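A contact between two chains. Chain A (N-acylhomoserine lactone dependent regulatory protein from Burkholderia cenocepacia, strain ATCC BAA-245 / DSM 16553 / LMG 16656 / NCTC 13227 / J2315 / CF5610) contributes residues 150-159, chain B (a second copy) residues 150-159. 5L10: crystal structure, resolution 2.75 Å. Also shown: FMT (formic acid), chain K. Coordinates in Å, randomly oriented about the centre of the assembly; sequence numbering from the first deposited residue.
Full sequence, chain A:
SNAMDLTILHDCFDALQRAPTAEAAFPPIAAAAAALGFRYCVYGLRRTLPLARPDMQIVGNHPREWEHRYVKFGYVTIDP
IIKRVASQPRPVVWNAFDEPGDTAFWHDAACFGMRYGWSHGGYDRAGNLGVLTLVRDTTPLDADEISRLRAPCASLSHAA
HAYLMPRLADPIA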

ATOM      1  N   ARG A 150      -6.281  10.772  -5.229  1.00 32.65           N
ATOM      2  CA  ARG A 150      -5.989   9.342  -5.288  1.00 30.73           C
ATOM      3  C   ARG A 150      -4.543   9.058  -4.910  1.00 33.04           C
ATOM      4  O   ARG A 150      -4.270   8.269  -3.998  1.00 32.34           O
ATOM      5  CB  ARG A 150      -6.296   8.794  -6.681  1.00 28.83           C
ATOM      6  CG  ARG A 150      -7.751   8.463  -6.892  1.00 32.82           C
ATOM      7  CD  ARG A 150      -7.934   7.487  -8.037  1.00 35.73           C
ATOM      8  NE  ARG A 150      -9.345   7.171  -8.228  1.00 43.61           N
ATOM      9  CZ  ARG A 150     -10.146   7.823  -9.062  1.00 50.20           C
ATOM     10  NH1 ARG A 150      -9.674   8.821  -9.798  1.00 49.91           N
ATOM     11  NH2 ARG A 150     -11.420   7.470  -9.167  1.00 54.95           N
ATOM     12  N   ALA A 151      -3.599   9.695  -5.603  1.00 38.50           N
ATOM     13  CA  ALA A 151      -2.183   9.479  -5.306  1.00 27.51           C
ATOM     14  C   ALA A 151      -1.816   9.837  -3.872  1.00 33.96           C
ATOM     15  O   ALA A 151      -1.133   9.028  -3.219  1.00 28.47           O
ATOM     16  CB  ALA A 151      -1.323  10.247  -6.314  1.00 30.47           C
ATOM     17  N   PRO A 152      -2.204  10.997  -3.319  1.00 39.05           N
ATOM     18  CA  PRO A 152      -1.858  11.259  -1.910  1.00 25.43           C
ATOM     19  C   PRO A 152      -2.485  10.273  -0.941  1.00 22.81           C
ATOM     20  O   PRO A 152      -1.812   9.813  -0.011  1.00 22.50           O
ATOM     21  CB  PRO A 152      -2.374  12.687  -1.685  1.00 27.26           C
ATOM     22  CG  PRO A 152      -2.397  13.292  -3.040  1.00 29.80           C
ATOM     23  CD  PRO A 152      -2.811  12.184  -3.948  1.00 28.85           C
ATOM     24  N   CYS A 153      -3.761   9.933  -1.129  1.00 22.24           N
ATOM     25  CA  CYS A 153      -4.397   8.970  -0.236  1.00 25.65           C
ATOM     26  C   CYS A 153      -3.742   7.601  -0.346  1.00 28.55           C
ATOM     27  O   CYS A 153      -3.582   6.900   0.660  1.00 29.65           O
ATOM     28  CB  CYS A 153      -5.888   8.878  -0.539  1.00 24.03           C
ATOM     29  SG  CYS A 153      -6.824  10.275   0.074  1.00 31.70           S
ATOM     30  N   ALA A 154      -3.370   7.202  -1.566  1.00 20.21           N
ATOM     31  CA  ALA A 154      -2.615   5.968  -1.759  1.00 19.98           C
ATOM     32  C   ALA A 154      -1.325   5.993  -0.952  1.00 30.15           C
ATOM     33  O   ALA A 154      -0.970   5.014  -0.286  1.00 29.81           O
ATOM     34  CB  ALA A 154      -2.311   5.778  -3.243  1.00 25.52           C
ATOM     35  N   SER A 155      -0.610   7.115  -1.008  1.00 30.04           N
ATOM     36  CA  SER A 155       0.606   7.277  -0.223  1.00 26.50           C
ATOM     37  C   SER A 155       0.335   7.037   1.260  1.00 25.28           C
ATOM     38  O   SER A 155       1.008   6.224   1.902  1.00 27.02           O
ATOM     39  CB  SER A 155       1.180   8.672  -0.465  1.00 32.78           C
ATOM     40  OG  SER A 155       2.387   8.860   0.239  1.00 50.07           O
ATOM     41  N   LEU A 156      -0.668   7.726   1.817  1.00 25.94           N
ATOM     42  CA  LEU A 156      -1.002   7.555   3.230  1.00 22.25           C
ATOM     43  C   LEU A 156      -1.419   6.126   3.538  1.00 26.16           C
ATOM     44  O   LEU A 156      -1.135   5.604   4.624  1.00 23.88           O
ATOM     45  CB  LEU A 156      -2.124   8.512   3.628  1.00 21.02           C
ATOM     46  CG  LEU A 156      -1.724   9.945   3.946  1.00 22.70           C
ATOM     47  CD1 LEU A 156      -2.938  10.728   4.429  1.00 23.40           C
ATOM     48  CD2 LEU A 156      -0.633   9.924   4.994  1.00 22.84           C
ATOM     49  N   SER A 157      -2.117   5.486   2.601  1.00 28.79           N
ATOM     50  CA  SER A 157      -2.586   4.124   2.816  1.00 20.05           C
ATOM     51  C   SER A 157      -1.419   3.150   2.906  1.00 26.00           C
ATOM     52  O   SER A 157      -1.385   2.280   3.784  1.00 29.84           O
ATOM     53  CB  SER A 157      -3.537   3.729   1.693  1.00 23.74           C
ATOM     54  OG  SER A 157      -3.958   2.397   1.857  1.00 41.68           O
ATOM     55  N   HIS A 158      -0.451   3.278   1.995  1.00 23.02           N
ATOM     56  CA  HIS A 158       0.765   2.480   2.095  1.00 20.93           C
ATOM     57  C   HIS A 158       1.488   2.756   3.405  1.00 21.89           C
ATOM     58  O   HIS A 158       2.014   1.835   4.038  1.00 30.48           O
ATOM     59  CB  HIS A 158       1.681   2.771   0.902  1.00 24.21           C
ATOM     60  CG  HIS A 158       3.086   2.279   1.078  1.00 26.34           C
ATOM     61  ND1 HIS A 158       4.023   2.951   1.836  1.00 26.16           N
ATOM     62  CD2 HIS A 158       3.720   1.190   0.582  1.00 27.40           C
ATOM     63  CE1 HIS A 158       5.169   2.294   1.807  1.00 24.70           C
ATOM     64  NE2 HIS A 158       5.012   1.221   1.052  1.00 25.82           N
ATOM     65  N   ALA A 159       1.516   4.019   3.828  1.00 18.99           N
ATOM     66  CA  ALA A 159       2.226   4.379   5.051  1.00 23.71           C
ATOM     67  C   ALA A 159       1.577   3.749   6.275  1.00 24.85           C
ATOM     68  O   ALA A 159       2.273   3.285   7.184  1.00 23.15           O
ATOM     69  CB  ALA A 159       2.279   5.899   5.198  1.00 18.97           C
TER
ATOM     70  N   ARG B 150      10.077   8.570  -1.272  1.00 26.98           N
ATOM     71  CA  ARG B 150       9.241   7.684  -0.467  1.00 27.70           C
ATOM     72  C   ARG B 150       7.767   7.852  -0.803  1.00 31.85           C
ATOM     73  O   ARG B 150       7.088   6.889  -1.179  1.00 36.85           O
ATOM     74  CB  ARG B 150       9.477   7.935   1.020  1.00 29.85           C
ATOM     75  CG  ARG B 150      10.776   7.372   1.540  1.00 31.88           C
ATOM     76  CD  ARG B 150      10.709   7.143   3.035  1.00 36.63           C
ATOM     77  NE  ARG B 150      11.987   6.673   3.551  1.00 47.03           N
ATOM     78  CZ  ARG B 150      12.961   7.477   3.961  1.00 56.61           C
ATOM     79  NH1 ARG B 150      12.795   8.793   3.921  1.00 59.11           N
ATOM     80  NH2 ARG B 150      14.099   6.967   4.416  1.00 57.94           N
ATOM     81  N   ALA B 151       7.247   9.070  -0.653  1.00 35.21           N
ATOM     82  CA  ALA B 151       5.829   9.295  -0.921  1.00 32.55           C
ATOM     83  C   ALA B 151       5.433   8.916  -2.344  1.00 29.95           C
ATOM     84  O   ALA B 151       4.417   8.217  -2.508  1.00 25.11           O
ATOM     85  CB  ALA B 151       5.464  10.744  -0.591  1.00 32.62           C
ATOM     86  N   PRO B 152       6.166   9.301  -3.399  1.00 25.51           N
ATOM     87  CA  PRO B 152       5.761   8.845  -4.740  1.00 25.75           C
ATOM     88  C   PRO B 152       5.846   7.339  -4.915  1.00 34.22           C
ATOM     89  O   PRO B 152       4.959   6.751  -5.545  1.00 41.55           O
ATOM     90  CB  PRO B 152       6.734   9.582  -5.673  1.00 28.18           C
ATOM     91  CG  PRO B 152       7.231  10.728  -4.882  1.00 29.66           C
ATOM     92  CD  PRO B 152       7.296  10.244  -3.473  1.00 27.52           C
ATOM     93  N   CYS B 153       6.889   6.693  -4.380  1.00 25.33           N
ATOM     94  CA  CYS B 153       7.008   5.245  -4.536  1.00 26.87           C
ATOM     95  C   CYS B 153       5.963   4.503  -3.716  1.00 23.22           C
ATOM     96  O   CYS B 153       5.521   3.420  -4.114  1.00 23.06           O
ATOM     97  CB  CYS B 153       8.409   4.779  -4.149  1.00 29.61           C
ATOM     98  SG  CYS B 153       9.690   5.213  -5.342  1.00 38.56           S
ATOM     99  N   ALA B 154       5.566   5.061  -2.570  1.00 20.94           N
ATOM    100  CA  ALA B 154       4.455   4.490  -1.819  1.00 24.30           C
ATOM    101  C   ALA B 154       3.184   4.466  -2.659  1.00 30.74           C
ATOM    102  O   ALA B 154       2.466   3.460  -2.682  1.00 32.91           O
ATOM    103  CB  ALA B 154       4.236   5.279  -0.528  1.00 18.78           C
ATOM    104  N   SER B 155       2.895   5.563  -3.365  1.00 20.22           N
ATOM    105  CA  SER B 155       1.734   5.586  -4.249  1.00 21.40           C
ATOM    106  C   SER B 155       1.847   4.524  -5.330  1.00 29.54           C
ATOM    107  O   SER B 155       0.856   3.863  -5.666  1.00 32.00           O
ATOM    108  CB  SER B 155       1.575   6.966  -4.881  1.00 23.92           C
ATOM    109  OG  SER B 155       1.363   7.952  -3.893  1.00 34.30           O
ATOM    110  N   LEU B 156       3.045   4.349  -5.894  1.00 30.04           N
ATOM    111  CA  LEU B 156       3.235   3.331  -6.920  1.00 22.05           C
ATOM    112  C   LEU B 156       3.023   1.934  -6.355  1.00 20.35           C
ATOM    113  O   LEU B 156       2.425   1.079  -7.015  1.00 26.14           O
ATOM    114  CB  LEU B 156       4.624   3.452  -7.534  1.00 22.83           C
ATOM    115  CG  LEU B 156       4.745   4.488  -8.645  1.00 31.78           C
ATOM    116  CD1 LEU B 156       6.069   4.335  -9.379  1.00 30.72           C
ATOM    117  CD2 LEU B 156       3.575   4.353  -9.602  1.00 32.74           C
ATOM    118  N   SER B 157       3.512   1.686  -5.139  1.00 18.46           N
ATOM    119  CA  SER B 157       3.262   0.407  -4.482  1.00 23.22           C
ATOM    120  C   SER B 157       1.771   0.159  -4.326  1.00 22.62           C
ATOM    121  O   SER B 157       1.258  -0.887  -4.741  1.00 28.28           O
ATOM    122  CB  SER B 157       3.954   0.368  -3.122  1.00 29.64           C
ATOM    123  OG  SER B 157       5.353   0.215  -3.272  1.00 39.46           O
ATOM    124  N   HIS B 158       1.057   1.112  -3.721  1.00 17.80           N
ATOM    125  CA  HIS B 158      -0.392   0.990  -3.611  1.00 22.65           C
ATOM    126  C   HIS B 158      -1.024   0.767  -4.977  1.00 28.24           C
ATOM    127  O   HIS B 158      -1.891  -0.101  -5.133  1.00 29.73           O
ATOM    128  CB  HIS B 158      -0.983   2.235  -2.950  1.00 24.00           C
ATOM    129  CG  HIS B 158      -2.479   2.285  -2.990  1.00 34.67           C
ATOM    130  ND1 HIS B 158      -3.268   1.785  -1.977  1.00 38.00           N
ATOM    131  CD2 HIS B 158      -3.331   2.765  -3.928  1.00 35.83           C
ATOM    132  CE1 HIS B 158      -4.541   1.966  -2.284  1.00 38.96           C
ATOM    133  NE2 HIS B 158      -4.605   2.559  -3.463  1.00 35.12           N
ATOM    134  N   ALA B 159      -0.584   1.524  -5.983  1.00 21.58           N
ATOM    135  CA  ALA B 159      -1.155   1.382  -7.318  1.00 24.16           C
ATOM    136  C   ALA B 159      -0.936  -0.023  -7.861  1.00 32.60           C
ATOM    137  O   ALA B 159      -1.850  -0.633  -8.429  1.00 30.54           O
ATOM    138  CB  ALA B 159      -0.550   2.423  -8.260  1.00 26.40           C
TER
HETATM  139  C   FMT K 202      13.411   2.988   2.840  1.00 78.76           C
HETATM  140  O1  FMT K 202      12.582   3.698   3.410  1.00 80.81           O
HETATM  141  O2  FMT K 202      14.563   2.808   3.241  1.00 76.10           O

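How do two copies of the same helix come so close? They cross almost at right angles, 88° between their N-to-C directions, with the axes 7.5 Å apart at closest approach. Such a short separation suits the small residues at the crossing, where CA of A:Ser155 lies 4.5 Å from CA of B:Ser155. About 403 Å² is buried, summed over both sides.

What does A:Ala151 offer the other chain? Chiefly its carbonyl oxygen. That atom already accepts the helical bond from N of A:Ser155 at 3.0 Å, and it takes a second hydrogen bond from B:Ser155, whose OG stands 2.8 Å from A:Ala151 O. B:Ser155 makes this bond in the m rotamer.

Why does A:Ala154 sit so tightly against its neighbour? Its CB points toward chain B and meets the imidazole of B:His158: CB of A:Ala154 is 3.3 Å from CD2 of B:His158, and CA of A:Ala154 lies over one face of that ring. The contact is one of packing, without a hydrogen bond.

Does A:Ser155 repeat the bond made by its counterpart? Only loosely. In the t rotamer, its OG donates to O of B:Ala151 across 3.5 Å, a weak hydrogen bond. The two serines thus follow the same pattern with unequal strength, and CB of A:Ser155 also packs 3.5 Å from OG of B:Ser155.

How does the contact finish at A:Ser157 and A:His158? A:Ser157 OG approaches ND1 of B:His158 only to 3.9 Å, too far to bond. A:His158 returns the histidine-on-alanine packing: B:Ala154 CB lies over one face of its ring, 3.3 Å from A:His158 ND1, while CD2 of A:His158 comes within 3.8 Å of B:Ser157 CB.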